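PDB 1ZJ8: sulfite reductase [ferredoxin], which catalyses the six-electron reduction of sulfite to sulfide with electrons from ferredoxin, using a siroheme and a [4Fe-4S] cluster. Local coordinates for residues P359-V364 with P388-V393. Residues are numbered along the deposited sequence; the frame is centred on the assembly and turned at random.
Sequences PIAGRV and PYQKLV. With SRM (siroheme), chain E.
Gln-390 reaches alongside the tight turn at Ala-361 and Gly-362, its CB 3.8 Å from Gly-362 CA and its amide carbon CD 4.0 Å from Ala-361 C. CG lies beside the backbone N (chi1 -47°) and chi2 (168°) extends the chain to CD, beside Ala-361; the amide oxygen OE1 lies 3.4 Å from Ala-361 CA. Gln-390 lines the siroheme pocket: NE2 donates a hydrogen bond to Ala-427 O of strand 425-427 and lies 3.4 Å from O3B of a siroheme carboxylate. Residues 360-363 form a type I' beta turn, closed by the hydrogen bond from Arg-363 N to Ile-360 O; it leads from strand 353-357 of one antiparallel sheet into strand 363-365 of another, within a ferredoxin-like half domain of the nitrite and sulfite reductase family. Gly-362 CA makes a CA-H...O contact with Gln-390 O. The Pro-359 ring packs against the same oxygen, CG 3.7 Å from Gln-390 O, while its CD faces the aliphatic Lys-391 CG. Farther along, Pro-359 CG meets the Leu-392 methyl CD2 at 4.1 Å, and Leu-392 also touches Ile-138 of strand 135-138, the neighbour of strand 363-365.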
loop_
_atom_site.group_PDB
_atom_site.type_symbol
_atom_site.label_atom_id
_atom_site.label_comp_id
_atom_site.label_asym_id
_atom_site.label_seq_id
_atom_site.Cartn_x
_atom_site.Cartn_y
_atom_site.Cartn_z
ATOM N N PRO A 359 -10.534 -1.117 -11.164
ATOM C CA PRO A 359 -11.727 -0.775 -10.435
ATOM C C PRO A 359 -11.625 0.700 -10.042
ATOM O O PRO A 359 -10.777 1.422 -10.584
ATOM C CB PRO A 359 -11.687 -1.715 -9.230
ATOM C CG PRO A 359 -10.275 -2.264 -9.161
ATOM C CD PRO A 359 -9.551 -1.879 -10.371
ATOM N N ILE A 360 -12.486 1.152 -9.137
ATOM C CA ILE A 360 -12.429 2.502 -8.629
ATOM C C ILE A 360 -11.836 2.445 -7.222
ATOM O O ILE A 360 -12.504 2.045 -6.264
ATOM C CB ILE A 360 -13.840 3.128 -8.598
ATOM C CG1 ILE A 360 -14.357 3.372 -10.020
ATOM C CG2 ILE A 360 -13.825 4.430 -7.795
ATOM C CD1 ILE A 360 -15.732 4.016 -10.093
ATOM N N ALA A 361 -10.573 2.842 -7.106
ATOM C CA ALA A 361 -9.880 2.910 -5.834
ATOM C C ALA A 361 -9.969 1.607 -5.093
ATOM O O ALA A 361 -10.321 1.611 -3.945
ATOM C CB ALA A 361 -10.469 4.005 -4.987
ATOM N N GLY A 362 -9.714 0.490 -5.771
ATOM C CA GLY A 362 -9.621 -0.822 -5.128
ATOM C C GLY A 362 -10.933 -1.496 -4.745
ATOM O O GLY A 362 -10.925 -2.651 -4.298
ATOM N N ARG A 363 -12.065 -0.814 -4.933
ATOM C CA ARG A 363 -13.348 -1.331 -4.432
ATOM C C ARG A 363 -13.919 -2.405 -5.317
ATOM O O ARG A 363 -14.293 -2.122 -6.449
ATOM C CB ARG A 363 -14.383 -0.209 -4.312
ATOM C CG ARG A 363 -15.823 -0.727 -4.041
ATOM C CD ARG A 363 -16.538 -0.005 -2.914
ATOM N NE ARG A 363 -15.977 -0.393 -1.625
ATOM C CZ ARG A 363 -16.252 0.221 -0.475
ATOM N NH1 ARG A 363 -17.119 1.233 -0.442
ATOM N NH2 ARG A 363 -15.655 -0.171 0.651
ATOM N N VAL A 364 -13.990 -3.624 -4.794
ATOM C CA VAL A 364 -14.678 -4.735 -5.456
ATOM C C VAL A 364 -15.642 -5.382 -4.435
ATOM O O VAL A 364 -16.264 -4.662 -3.650
ATOM C CB VAL A 364 -13.670 -5.778 -6.113
ATOM C CG1 VAL A 364 -12.905 -5.155 -7.292
ATOM C CG2 VAL A 364 -12.676 -6.358 -5.095
ATOM N N PRO A 388 0.245 -2.784 -6.684
ATOM C CA PRO A 388 0.434 -1.688 -5.720
ATOM C C PRO A 388 -0.274 -0.370 -6.058
ATOM O O PRO A 388 -0.012 0.633 -5.402
ATOM C CB PRO A 388 1.963 -1.517 -5.673
ATOM C CG PRO A 388 2.529 -2.791 -6.316
ATOM C CD PRO A 388 1.515 -3.206 -7.318
ATOM N N TYR A 389 -1.190 -0.374 -7.022
ATOM C CA TYR A 389 -1.992 0.810 -7.357
ATOM C C TYR A 389 -3.477 0.481 -7.299
ATOM O O TYR A 389 -4.297 1.140 -7.960
ATOM C CB TYR A 389 -1.552 1.368 -8.707
ATOM C CG TYR A 389 -0.176 1.994 -8.588
ATOM C CD1 TYR A 389 0.974 1.245 -8.838
ATOM C CD2 TYR A 389 -0.020 3.319 -8.147
ATOM C CE1 TYR A 389 2.227 1.802 -8.684
ATOM C CE2 TYR A 389 1.230 3.880 -8.000
ATOM C CZ TYR A 389 2.347 3.121 -8.270
ATOM O OH TYR A 389 3.605 3.664 -8.122
ATOM N N GLN A 390 -3.785 -0.539 -6.482
ATOM C CA GLN A 390 -5.139 -0.994 -6.164
ATOM C C GLN A 390 -5.879 -1.537 -7.390
ATOM O O GLN A 390 -7.083 -1.290 -7.574
ATOM C CB GLN A 390 -5.969 0.115 -5.517
ATOM C CG GLN A 390 -5.303 0.874 -4.416
ATOM C CD GLN A 390 -6.091 2.114 -4.052
ATOM O OE1 GLN A 390 -6.568 2.839 -4.935
ATOM N NE2 GLN A 390 -6.248 2.364 -2.754
ATOM N N LYS A 391 -5.148 -2.277 -8.216
ATOM C CA LYS A 391 -5.668 -2.822 -9.463
ATOM C C LYS A 391 -5.452 -4.319 -9.486
ATOM O O LYS A 391 -4.838 -4.877 -8.575
ATOM C CB LYS A 391 -5.002 -2.123 -10.650
ATOM C CG LYS A 391 -5.590 -0.700 -10.919
ATOM C CD LYS A 391 -4.601 0.439 -10.734
ATOM C CE LYS A 391 -5.253 1.845 -10.848
ATOM N NZ LYS A 391 -5.800 2.462 -9.606
ATOM N N LEU A 392 -5.988 -4.997 -10.493
ATOM C CA LEU A 392 -5.667 -6.418 -10.651
ATOM C C LEU A 392 -5.360 -6.807 -12.079
ATOM O O LEU A 392 -5.978 -6.306 -13.011
ATOM C CB LEU A 392 -6.758 -7.332 -10.071
ATOM C CG LEU A 392 -8.168 -6.811 -9.831
ATOM C CD1 LEU A 392 -9.101 -7.972 -9.419
ATOM C CD2 LEU A 392 -8.191 -5.744 -8.755
ATOM N N VAL A 393 -4.407 -7.726 -12.225
ATOM C CA VAL A 393 -4.064 -8.247 -13.538
ATOM C C VAL A 393 -4.087 -9.772 -13.582
ATOM O O VAL A 393 -3.600 -10.435 -12.670
ATOM C CB VAL A 393 -2.737 -7.622 -14.080
ATOM C CG1 VAL A 393 -2.017 -6.837 -13.003
ATOM C CG2 VAL A 393 -1.837 -8.658 -14.731
HETATM FE FE SRM E . -1.948 2.219 6.214
HETATM C CHA SRM E . -2.818 2.826 9.461
HETATM C CHB SRM E . -5.171 1.704 5.462
HETATM C CHC SRM E . -1.108 1.597 3.132
HETATM C CHD SRM E . 0.474 4.675 6.400
HETATM N NA SRM E . -3.626 2.065 7.291
HETATM C C1A SRM E . -3.779 2.219 8.625
HETATM C C2A SRM E . -5.076 1.685 9.150
HETATM C CMA SRM E . -4.864 0.311 9.708
HETATM C CDA SRM E . -5.754 2.634 10.099
HETATM C CEA SRM E . -5.712 2.368 11.570
HETATM O O3A SRM E . -4.616 2.358 12.140
HETATM O O4A SRM E . -6.752 2.155 12.211
HETATM C C3A SRM E . -5.875 1.641 7.892
HETATM C CAA SRM E . -6.777 0.459 7.772
HETATM C CBA SRM E . -8.066 0.943 8.382
HETATM C CCA SRM E . -9.242 0.291 7.732
HETATM O O1A SRM E . -9.233 0.126 6.493
HETATM O O2A SRM E . -10.192 -0.088 8.458
HETATM C C4A SRM E . -4.848 1.789 6.822
HETATM N NB SRM E . -2.954 1.595 4.644
HETATM C C1B SRM E . -4.258 1.375 4.464
HETATM C C2B SRM E . -4.624 0.750 3.147
HETATM C CMB SRM E . -5.708 -0.288 3.232
HETATM C CDB SRM E . -5.095 1.846 2.251
HETATM C CEB SRM E . -5.536 1.489 0.876
HETATM O O3B SRM E . -6.726 1.588 0.506
HETATM O O4B SRM E . -4.667 1.078 0.108
HETATM C C3B SRM E . -3.260 0.243 2.730
HETATM C CAB SRM E . -3.002 -1.134 3.283
HETATM C CBB SRM E . -2.004 -1.891 2.461
HETATM C CCB SRM E . -1.603 -3.155 3.165
HETATM O O1B SRM E . -2.056 -4.242 2.815
HETATM O O2B SRM E . -0.791 -3.140 4.085
HETATM C C4B SRM E . -2.379 1.171 3.522
HETATM N NC SRM E . -0.698 3.050 4.996
HETATM C C1C SRM E . -0.343 2.543 3.798
HETATM C C2C SRM E . 0.609 3.303 3.132
HETATM C CDC SRM E . 1.061 3.232 1.712
HETATM C CEC SRM E . 2.143 2.315 1.293
HETATM O O3C SRM E . 2.574 1.449 2.088
HETATM O O4C SRM E . 2.574 2.483 0.143
HETATM C C3C SRM E . 0.997 4.202 4.078
HETATM C CAC SRM E . 2.050 5.205 3.735
HETATM C CBC SRM E . 3.487 4.768 3.541
HETATM C CCC SRM E . 4.134 4.595 4.903
HETATM O O1C SRM E . 3.805 3.634 5.651
HETATM O O2C SRM E . 4.979 5.462 5.243
HETATM C C4C SRM E . 0.251 3.992 5.210
HETATM N ND SRM E . -1.085 3.243 7.732
HETATM C C1D SRM E . -0.275 4.294 7.527
HETATM C C2D SRM E . -0.253 5.086 8.691
HETATM C CAD SRM E . 0.942 5.936 9.081
HETATM C CBD SRM E . 1.987 5.338 9.972
HETATM C CCD SRM E . 3.270 6.037 10.318
HETATM O O1D SRM E . 4.328 5.512 9.905
HETATM O O2D SRM E . 3.276 7.104 10.990
HETATM C C3D SRM E . -1.086 4.463 9.605
HETATM C CDD SRM E . -1.042 4.667 11.095
HETATM C CED SRM E . 0.014 4.043 11.981
HETATM O O3D SRM E . 0.751 3.147 11.567
HETATM O O4D SRM E . 0.169 4.415 13.153
HETATM C C4D SRM E . -1.592 3.324 8.999
#